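Local coordinates for protein beta-glucosidase (Saccharopolyspora erythraea D, PDB 5M6G) that probably hydrolyses terminal, non-reducing beta-D-glucosyl residues to release beta-D-glucose, as a glycoside hydrolase of family 3, at residues A[326-331]-A[349-354]; A[335-340]-A[366-371]; A[420-425]-A[553-558]; A[522-527]-A[534-539]. All blocks are in the same frame, centred on the assembly; numbering follows the deposited sequence.

Interaction 1: A[326-331]-A[349-354]. With MG (magnesium ion), chain B.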
# COMPACT_ATOMS: atom_id res chain seq x y z
N ASP A 326 -13.83 14.04 -24.03
CA ASP A 326 -14.88 14.13 -23.02
C ASP A 326 -14.38 13.65 -21.65
O ASP A 326 -14.75 14.22 -20.62
CB ASP A 326 -16.09 13.28 -23.43
CG ASP A 326 -16.83 13.85 -24.63
OD1 ASP A 326 -16.61 15.03 -24.99
OD2 ASP A 326 -17.65 13.11 -25.21
N GLU A 327 -13.56 12.61 -21.63
CA GLU A 327 -13.08 12.09 -20.36
C GLU A 327 -12.06 13.04 -19.74
O GLU A 327 -12.06 13.26 -18.53
CB GLU A 327 -12.52 10.69 -20.54
CG GLU A 327 -13.61 9.65 -20.78
CD GLU A 327 -13.06 8.32 -21.23
OE1 GLU A 327 -12.22 8.31 -22.14
OE2 GLU A 327 -13.46 7.28 -20.65
N VAL A 328 -11.19 13.61 -20.57
CA VAL A 328 -10.28 14.65 -20.09
C VAL A 328 -11.08 15.79 -19.46
O VAL A 328 -10.83 16.18 -18.31
CB VAL A 328 -9.38 15.15 -21.23
CG1 VAL A 328 -8.50 16.31 -20.76
CG2 VAL A 328 -8.53 14.01 -21.78
N ARG A 329 -12.06 16.33 -20.19
CA ARG A 329 -12.86 17.44 -19.69
C ARG A 329 -13.54 17.08 -18.37
O ARG A 329 -13.46 17.84 -17.39
CB ARG A 329 -13.91 17.84 -20.73
CG ARG A 329 -14.91 18.92 -20.26
CD ARG A 329 -16.04 19.11 -21.29
NE ARG A 329 -15.53 18.84 -22.64
CZ ARG A 329 -15.97 17.88 -23.44
NH1 ARG A 329 -16.97 17.09 -23.06
NH2 ARG A 329 -15.40 17.70 -24.63
N ALA A 330 -14.21 15.93 -18.32
CA ALA A 330 -14.98 15.58 -17.13
C ALA A 330 -14.09 15.46 -15.91
O ALA A 330 -14.46 15.88 -14.81
CB ALA A 330 -15.74 14.27 -17.36
N SER A 331 -12.89 14.89 -16.08
CA SER A 331 -12.05 14.62 -14.92
C SER A 331 -11.30 15.86 -14.46
O SER A 331 -11.19 16.11 -13.25
CB SER A 331 -11.08 13.49 -15.24
OG SER A 331 -10.58 12.94 -14.03
N ILE A 349 -2.01 16.25 -23.34
CA ILE A 349 -1.73 17.68 -23.37
C ILE A 349 -2.50 18.35 -24.51
O ILE A 349 -3.10 19.42 -24.32
CB ILE A 349 -0.22 17.94 -23.47
CG1 ILE A 349 0.47 17.49 -22.17
CG2 ILE A 349 0.05 19.40 -23.76
CD1 ILE A 349 1.98 17.40 -22.26
N ASP A 350 -2.51 17.73 -25.69
CA ASP A 350 -3.23 18.30 -26.83
C ASP A 350 -4.72 18.40 -26.54
O ASP A 350 -5.35 19.43 -26.82
CB ASP A 350 -2.98 17.46 -28.09
CG ASP A 350 -1.58 17.65 -28.65
OD1 ASP A 350 -0.91 18.62 -28.26
OD2 ASP A 350 -1.16 16.84 -29.49
N TYR A 351 -5.31 17.33 -25.98
CA TYR A 351 -6.73 17.36 -25.65
C TYR A 351 -7.04 18.46 -24.64
O TYR A 351 -8.01 19.21 -24.80
CB TYR A 351 -7.18 16.01 -25.08
CG TYR A 351 -7.42 14.92 -26.11
CD1 TYR A 351 -7.27 15.16 -27.47
CD2 TYR A 351 -7.80 13.65 -25.70
CE1 TYR A 351 -7.49 14.14 -28.40
CE2 TYR A 351 -8.02 12.63 -26.61
CZ TYR A 351 -7.87 12.88 -27.96
OH TYR A 351 -8.10 11.87 -28.85
N LEU A 352 -6.24 18.55 -23.57
CA LEU A 352 -6.53 19.54 -22.53
C LEU A 352 -6.36 20.95 -23.07
O LEU A 352 -7.14 21.85 -22.72
CB LEU A 352 -5.64 19.30 -21.31
CG LEU A 352 -6.00 20.13 -20.07
CD1 LEU A 352 -7.51 20.13 -19.80
CD2 LEU A 352 -5.24 19.61 -18.85
N ARG A 353 -5.35 21.17 -23.91
CA ARG A 353 -5.17 22.49 -24.52
C ARG A 353 -6.43 22.91 -25.26
O ARG A 353 -6.90 24.05 -25.12
CB ARG A 353 -3.97 22.50 -25.46
CG ARG A 353 -3.59 23.91 -25.91
CD ARG A 353 -2.62 23.91 -27.08
NE ARG A 353 -1.31 23.39 -26.69
CZ ARG A 353 -0.83 22.20 -27.06
NH1 ARG A 353 -1.56 21.41 -27.84
NH2 ARG A 353 0.37 21.82 -26.67
N ALA A 354 -7.00 22.00 -26.06
CA ALA A 354 -8.21 22.31 -26.82
C ALA A 354 -9.39 22.59 -25.90
O ALA A 354 -10.20 23.47 -26.19
CB ALA A 354 -8.54 21.18 -27.79
MG MG B . -12.45 5.72 -22.30
O HOH W 1 -12.46 5.58 -24.56
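V328 and L352 mark the nearest approach of two helical turns, 326-331 and 349-354, with their CA atoms 6.6 Å apart. V328 points toward the second turn, so one valine stands against two consecutive residues, Y351 and L352, and divides its methyls between them. CG2 meets the phenol ring at its edge, near the ring plane, 4.0 Å from Y351 CD2. CG1 goes to the leucine and lies 4.1 Å from L352 CD1. The split follows from the valine torsion: with CG1 anti to the backbone N (chi1 176°), CG2 falls beside that N. The contact is purely apolar and small, 130 Å² over both sides.

The two helices, 325-334 and 345-357, belong to the N-terminal domain of the family 3 glycosidases, of TIM-barrel type, and strand 339-341 lies between them in the chain. L64 of helix 60-66 packs on L352 as well.

On the first turn E327 leaves the helix with its chain extended beyond CG, and its carboxylate straddles a magnesium ion, with E327 OE2 at 2.5 Å and E327 OE1 at 2.6 Å. D315, D318, Q320 and D322 supply further ligands, and a water lies 2.3 Å from the magnesium. T324 N donates to E327 OE1, which steadies the carboxylate. Within the same turn R329 grips D326 end-on, NH1 and NH2 both reaching the single atom OD1, while R329 NE turns to E355.

Interaction 2: A[335-340]-A[366-371]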
# COMPACT_ATOMS: atom_id res chain seq x y z
N GLY A 335 -12.02 18.43 -10.63
CA GLY A 335 -11.12 18.97 -9.64
C GLY A 335 -9.80 18.23 -9.48
O GLY A 335 -9.01 18.60 -8.61
N ILE A 336 -9.53 17.20 -10.29
CA ILE A 336 -8.25 16.48 -10.19
C ILE A 336 -7.13 17.35 -10.76
O ILE A 336 -7.30 18.03 -11.78
CB ILE A 336 -8.36 15.13 -10.91
CG1 ILE A 336 -9.38 14.24 -10.19
CG2 ILE A 336 -6.99 14.41 -10.98
CD1 ILE A 336 -9.56 12.87 -10.82
N ASP A 337 -5.98 17.33 -10.10
CA ASP A 337 -4.86 18.22 -10.45
C ASP A 337 -3.83 17.57 -11.35
O ASP A 337 -3.27 18.25 -12.23
CB ASP A 337 -4.16 18.70 -9.18
CG ASP A 337 -5.11 19.38 -8.22
OD1 ASP A 337 -5.85 20.30 -8.66
OD2 ASP A 337 -5.13 18.99 -7.04
N MET A 338 -3.52 16.30 -11.14
CA MET A 338 -2.47 15.61 -11.88
C MET A 338 -3.01 14.28 -12.37
O MET A 338 -3.75 13.60 -11.66
CB MET A 338 -1.22 15.40 -11.01
CG MET A 338 -0.11 14.62 -11.71
SD MET A 338 1.42 14.63 -10.78
CE MET A 338 2.07 16.25 -11.21
N PHE A 339 -2.63 13.90 -13.59
CA PHE A 339 -3.23 12.75 -14.24
C PHE A 339 -2.18 11.69 -14.50
O PHE A 339 -1.21 11.92 -15.23
CB PHE A 339 -3.97 13.19 -15.50
CG PHE A 339 -5.15 14.03 -15.17
CD1 PHE A 339 -4.99 15.38 -14.88
CD2 PHE A 339 -6.40 13.45 -15.01
CE1 PHE A 339 -6.08 16.14 -14.50
CE2 PHE A 339 -7.48 14.21 -14.64
CZ PHE A 339 -7.33 15.55 -14.38
N MET A 340 -2.38 10.54 -13.87
CA MET A 340 -1.44 9.42 -13.92
C MET A 340 -1.78 8.57 -15.13
O MET A 340 -2.90 8.06 -15.24
CB MET A 340 -1.54 8.60 -12.63
CG MET A 340 -0.55 7.45 -12.54
SD MET A 340 -0.97 6.38 -11.14
CE MET A 340 -0.80 7.51 -9.78
N ILE A 366 -6.92 25.08 -14.55
CA ILE A 366 -5.52 24.76 -14.82
C ILE A 366 -4.61 25.45 -13.81
O ILE A 366 -3.60 24.88 -13.36
CB ILE A 366 -5.15 25.17 -16.26
CG1 ILE A 366 -6.07 24.49 -17.28
CG2 ILE A 366 -3.66 24.89 -16.55
CD1 ILE A 366 -6.10 22.96 -17.19
N ASP A 367 -4.93 26.70 -13.45
CA ASP A 367 -4.10 27.42 -12.49
C ASP A 367 -4.20 26.82 -11.10
O ASP A 367 -3.21 26.74 -10.38
CB ASP A 367 -4.49 28.90 -12.45
CG ASP A 367 -3.99 29.69 -13.66
OD1 ASP A 367 -3.16 29.16 -14.42
OD2 ASP A 367 -4.42 30.85 -13.82
N ASP A 368 -5.41 26.40 -10.71
CA ASP A 368 -5.55 25.73 -9.42
C ASP A 368 -4.71 24.46 -9.37
O ASP A 368 -4.00 24.21 -8.39
CB ASP A 368 -7.03 25.43 -9.16
CG ASP A 368 -7.24 24.52 -7.98
OD1 ASP A 368 -6.94 24.95 -6.84
OD2 ASP A 368 -7.70 23.37 -8.18
N ALA A 369 -4.77 23.65 -10.43
CA ALA A 369 -3.99 22.41 -10.44
C ALA A 369 -2.50 22.72 -10.36
O ALA A 369 -1.75 22.06 -9.63
CB ALA A 369 -4.31 21.59 -11.69
N ASN A 370 -2.06 23.75 -11.09
CA ASN A 370 -0.63 24.06 -11.08
C ASN A 370 -0.20 24.63 -9.75
O ASN A 370 0.88 24.32 -9.26
CB ASN A 370 -0.29 25.03 -12.20
CG ASN A 370 0.09 24.31 -13.44
OD1 ASN A 370 1.27 24.25 -13.79
ND2 ASN A 370 -0.89 23.69 -14.09
N ARG A 371 -1.02 25.50 -9.15
CA ARG A 371 -0.66 26.02 -7.83
C ARG A 371 -0.49 24.88 -6.83
O ARG A 371 0.46 24.88 -6.02
CB ARG A 371 -1.73 26.99 -7.37
CG ARG A 371 -1.42 27.74 -6.10
CD ARG A 371 -2.35 28.93 -5.98
NE ARG A 371 -2.40 29.67 -7.24
CZ ARG A 371 -3.48 29.83 -8.01
NH1 ARG A 371 -4.65 29.30 -7.67
NH2 ARG A 371 -3.38 30.53 -9.13
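D337 and A369 come together where the loop entering strand 339-341 of the TIM-barrel-type N-terminal domain passes helix 363-379; their CA atoms are 4.3 Å apart. Such closeness is possible because the helix presents only a methyl here: A369 CB lies 3.5 Å from D337 O, against the backbone itself. The D337 side chain points toward the helix and lies over this alanine, bringing D337 OD1 to 3.3 Å from A369 CA.

The same oxygen faces a second carboxylate, that of D368. With CG anti to its own backbone N (chi1 169°), D368 swings its end round to the loop and places OD2 3.6 Å from D337 OD1. The two acids approach slantwise, their carboxylate planes 67° apart. Two like charges this close need compensation, and it is present: K298 and R365 each make salt bridges to both D337 OD1 and D368 OD2, so the pair probably stays ionised. The other D337 oxygen, OD2, accepts from V307 N, which, with the salt bridges at OD1, helps hold the carboxylate's rotation, and D368 OD1 pairs with R372.

The loop starts at G335, whose positive phi (112°) closes helix 325-334 in a Schellman motif. Further along the strand, M340 touches the bound sorbitol. In the helix, I366 O is held by both N370 N and N370 ND2, each 3.0 Å away and arriving from opposite faces of the carbonyl plane.

Interaction 3: A[420-425]-A[553-558]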
# COMPACT_ATOMS: atom_id res chain seq x y z
N GLY A 420 -3.08 -25.09 24.22
CA GLY A 420 -1.93 -25.26 25.09
C GLY A 420 -0.68 -25.61 24.33
O GLY A 420 0.42 -25.53 24.88
N VAL A 421 -0.83 -26.01 23.06
CA VAL A 421 0.34 -26.35 22.26
C VAL A 421 1.27 -25.15 22.13
O VAL A 421 2.50 -25.31 22.09
CB VAL A 421 -0.10 -26.90 20.88
CG1 VAL A 421 -0.98 -25.90 20.13
CG2 VAL A 421 1.11 -27.31 20.05
N LEU A 422 0.72 -23.93 22.11
CA LEU A 422 1.56 -22.73 22.04
C LEU A 422 1.66 -22.10 23.43
O LEU A 422 0.71 -22.16 24.21
CB LEU A 422 0.99 -21.72 21.03
CG LEU A 422 1.01 -22.14 19.55
CD1 LEU A 422 0.52 -21.00 18.65
CD2 LEU A 422 2.40 -22.59 19.13
N PRO A 423 2.82 -21.52 23.75
CA PRO A 423 4.02 -21.45 22.91
C PRO A 423 4.78 -22.78 22.83
O PRO A 423 4.75 -23.56 23.78
CB PRO A 423 4.89 -20.38 23.59
CG PRO A 423 4.46 -20.40 25.01
CD PRO A 423 3.00 -20.78 25.02
N LEU A 424 5.43 -23.01 21.70
CA LEU A 424 6.28 -24.18 21.57
C LEU A 424 7.56 -24.00 22.38
O LEU A 424 8.13 -22.91 22.43
CB LEU A 424 6.64 -24.41 20.10
CG LEU A 424 5.48 -24.65 19.13
CD1 LEU A 424 6.01 -24.63 17.70
CD2 LEU A 424 4.76 -25.95 19.44
N ALA A 425 8.00 -25.08 23.01
CA ALA A 425 9.23 -25.03 23.78
C ALA A 425 10.44 -24.97 22.85
O ALA A 425 10.39 -25.42 21.70
CB ALA A 425 9.35 -26.25 24.70
N TRP A 553 -7.96 -27.99 14.86
CA TRP A 553 -6.63 -27.41 14.94
C TRP A 553 -6.29 -27.10 16.39
O TRP A 553 -7.05 -26.40 17.07
CB TRP A 553 -6.54 -26.13 14.09
CG TRP A 553 -6.93 -26.34 12.66
CD1 TRP A 553 -7.05 -27.53 12.01
CD2 TRP A 553 -7.26 -25.32 11.71
NE1 TRP A 553 -7.42 -27.31 10.70
CE2 TRP A 553 -7.56 -25.96 10.49
CE3 TRP A 553 -7.31 -23.92 11.76
CZ2 TRP A 553 -7.91 -25.26 9.34
CZ3 TRP A 553 -7.68 -23.22 10.61
CH2 TRP A 553 -7.97 -23.89 9.42
N ASN A 554 -5.16 -27.61 16.87
CA ASN A 554 -4.78 -27.34 18.25
C ASN A 554 -4.49 -25.87 18.49
O ASN A 554 -4.73 -25.36 19.59
CB ASN A 554 -3.59 -28.21 18.64
CG ASN A 554 -3.91 -29.67 18.53
OD1 ASN A 554 -3.77 -30.27 17.47
ND2 ASN A 554 -4.39 -30.26 19.63
N ALA A 555 -3.95 -25.18 17.48
CA ALA A 555 -3.79 -23.74 17.58
C ALA A 555 -3.98 -23.15 16.20
O ALA A 555 -3.76 -23.82 15.18
CB ALA A 555 -2.41 -23.34 18.13
N LEU A 556 -4.42 -21.89 16.18
CA LEU A 556 -4.57 -21.12 14.95
C LEU A 556 -3.96 -19.75 15.19
O LEU A 556 -4.36 -19.05 16.13
CB LEU A 556 -6.05 -20.99 14.56
CG LEU A 556 -6.25 -19.98 13.42
CD1 LEU A 556 -5.53 -20.47 12.16
CD2 LEU A 556 -7.72 -19.78 13.16
N LEU A 557 -2.99 -19.38 14.35
CA LEU A 557 -2.33 -18.09 14.42
C LEU A 557 -2.48 -17.42 13.06
O LEU A 557 -2.13 -18.03 12.04
CB LEU A 557 -0.85 -18.24 14.79
CG LEU A 557 -0.01 -16.96 14.89
CD1 LEU A 557 -0.28 -16.25 16.22
CD2 LEU A 557 1.47 -17.27 14.72
N ALA A 558 -3.04 -16.22 13.05
CA ALA A 558 -3.19 -15.45 11.81
C ALA A 558 -1.98 -14.55 11.65
O ALA A 558 -1.71 -13.70 12.51
CB ALA A 558 -4.48 -14.62 11.83
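N554 opens the approach of 553-558 to the loop 420-425: its CB lies 3.8 Å from V421 CG1, and the two side chains cross at about a right angle. The methylene does the touching; the amide is engaged at both ends, ND2 with D419 OD2 and OD1 with V534 N. A555 comes next, as the strand begins, and its CB takes the centre of the contact. V421 CG1 presses on it at 3.5 Å, placed there by a chi1 of 58° that sets this methyl between the valine's own N and carbonyl carbon. L422 CD1 meets the same alanine methyl at 3.8 Å. L556 then points away, over to L416 and I546, as alternation along a strand requires. L557 points back toward the loop, but its nearest approach, L557 CB to L422 CD1, is 4.9 Å, and it packs on V572 and L573, the latter also touched by L422.

The loop, which carries a cis peptide bond before P423, thus lies over one face of the mixed sheet in the C-terminal domain. In that sheet strand 555-560 runs between antiparallel strand 414-418 and parallel strand 534-539, with helix 567-573 packed beside the loop.

Interaction 4: A[522-527]-A[534-539]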
# COMPACT_ATOMS: atom_id res chain seq x y z
N ALA A 522 -5.37 -30.78 2.36
CA ALA A 522 -4.66 -32.06 2.33
C ALA A 522 -3.47 -32.07 3.29
O ALA A 522 -3.24 -33.04 4.01
CB ALA A 522 -4.20 -32.37 0.91
N THR A 523 -2.68 -30.99 3.29
CA THR A 523 -1.50 -30.96 4.15
C THR A 523 -1.88 -30.92 5.62
O THR A 523 -1.29 -31.63 6.44
CB THR A 523 -0.63 -29.76 3.77
OG1 THR A 523 -0.06 -29.99 2.48
CG2 THR A 523 0.50 -29.58 4.78
N ILE A 524 -2.88 -30.11 5.99
CA ILE A 524 -3.31 -30.08 7.38
C ILE A 524 -3.87 -31.43 7.80
O ILE A 524 -3.61 -31.90 8.92
CB ILE A 524 -4.33 -28.95 7.61
CG1 ILE A 524 -3.69 -27.58 7.43
CG2 ILE A 524 -4.95 -29.08 9.00
CD1 ILE A 524 -4.72 -26.43 7.37
N ALA A 525 -4.63 -32.08 6.92
CA ALA A 525 -5.19 -33.39 7.26
C ALA A 525 -4.09 -34.42 7.46
O ALA A 525 -4.14 -35.23 8.40
CB ALA A 525 -6.17 -33.85 6.18
N LYS A 526 -3.07 -34.38 6.61
CA LYS A 526 -1.93 -35.27 6.78
C LYS A 526 -1.24 -35.05 8.12
O LYS A 526 -0.82 -36.01 8.77
CB LYS A 526 -0.95 -35.08 5.62
CG LYS A 526 0.18 -36.10 5.59
CD LYS A 526 1.09 -35.84 4.41
CE LYS A 526 0.32 -35.94 3.11
NZ LYS A 526 -0.14 -37.34 2.88
N LEU A 527 -1.11 -33.78 8.54
CA LEU A 527 -0.48 -33.49 9.82
C LEU A 527 -1.36 -33.93 10.98
O LEU A 527 -0.86 -34.48 11.97
CB LEU A 527 -0.17 -32.00 9.96
CG LEU A 527 0.83 -31.34 9.01
CD1 LEU A 527 1.27 -29.99 9.58
CD2 LEU A 527 2.01 -32.23 8.74
N VAL A 534 -1.18 -29.92 16.18
CA VAL A 534 -1.06 -29.19 14.92
C VAL A 534 -1.35 -27.71 15.15
O VAL A 534 -2.43 -27.35 15.64
CB VAL A 534 -1.97 -29.77 13.83
CG1 VAL A 534 -1.83 -28.96 12.54
CG2 VAL A 534 -1.63 -31.23 13.57
N VAL A 535 -0.38 -26.88 14.79
CA VAL A 535 -0.48 -25.42 14.80
C VAL A 535 -0.70 -24.98 13.37
O VAL A 535 0.15 -25.24 12.50
CB VAL A 535 0.80 -24.79 15.37
CG1 VAL A 535 0.73 -23.26 15.31
CG2 VAL A 535 1.07 -25.27 16.80
N VAL A 536 -1.80 -24.30 13.10
CA VAL A 536 -2.07 -23.79 11.77
C VAL A 536 -1.77 -22.30 11.75
O VAL A 536 -2.18 -21.55 12.66
CB VAL A 536 -3.51 -24.10 11.32
CG1 VAL A 536 -3.81 -23.40 10.01
CG2 VAL A 536 -3.68 -25.63 11.18
N VAL A 537 -1.03 -21.86 10.74
CA VAL A 537 -0.64 -20.47 10.59
C VAL A 537 -1.16 -20.00 9.24
O VAL A 537 -0.79 -20.57 8.21
CB VAL A 537 0.89 -20.31 10.68
CG1 VAL A 537 1.26 -18.84 10.57
CG2 VAL A 537 1.40 -20.91 11.98
N THR A 538 -2.04 -19.00 9.24
CA THR A 538 -2.57 -18.48 7.99
C THR A 538 -1.71 -17.32 7.53
O THR A 538 -1.54 -16.33 8.26
CB THR A 538 -4.05 -18.05 8.11
OG1 THR A 538 -4.21 -17.08 9.14
CG2 THR A 538 -4.95 -19.27 8.38
N VAL A 539 -1.11 -17.46 6.36
CA VAL A 539 -0.48 -16.35 5.65
C VAL A 539 -1.46 -15.94 4.57
O VAL A 539 -1.65 -16.66 3.59
CB VAL A 539 0.88 -16.76 5.07
CG1 VAL A 539 1.44 -15.65 4.13
CG2 VAL A 539 1.87 -17.01 6.18
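At 2.9 Å, the bond from K526 N to A522 O is the shortest polar link inside either segment, and it builds the helical turn that carries I524 and L527, the two residues that touch V536 and V534. A second helical bond, L527 N to T523 O at 3.0 Å, continues the turn. Neither bond spans the contact, which is made by apolar side chains and, at one end, a methyl against a backbone carbonyl, all four touching residues being buried; 186 Å² is covered in total.

The helix lies at a slant to the strand. Its CA atoms stand 7.8 Å off at I524 and V536, but 6.7 Å at L527 and V534, nearest the turn that links the segments. At the wider end the isoleucine bridges the distance with its length: CG1 sits anti to the carbonyl carbon and CD1 runs on extended (chi2 169°), ending 4.0 Å from V536 CG2 and almost as close to V536 CG1. The two side chains meet at about a right angle, the CD1 tip lying against both valine methyls. At the narrow end no such reach is needed. V534 CG2 lies 3.7 Å from the carbonyl oxygen L527 O, and L527 CB is 4.0 Å from the same methyl. S530 OG is bonded to that carbonyl oxygen. Beyond CB, the leucine branch heads across the sheet to A494, A496 and F432, while W553 packs on both I524 and V536.

The contact packs the helix of the beta-alpha-beta crossover 493-499, 518-528, 534-539 on its second strand, a unit with parallel neighbouring strands in the alpha/beta C-terminal domain of this glycosidase family.

In the fold
Following the chain from the N terminus, interaction 1 opens at 326-331 and interaction 2 at 335-340; 349-354 then closes the first loop and 366-371 the second, so the two cross. Their centres are 12 Å apart and they touch, S331 with I336 and F339, L352 with I366, joining three helices and a strand of the N-terminal domain. Interaction 3 opens at 420-425 in the C-terminal domain. Before it closes at 553-558, interaction 4 completes its short loop, 522-527 to 534-539, wholly within that span. Backbone pairing of V536 with A555 and L557 unites these two in one sheet, over 50 Å, centre to centre, from interactions 1 and 2.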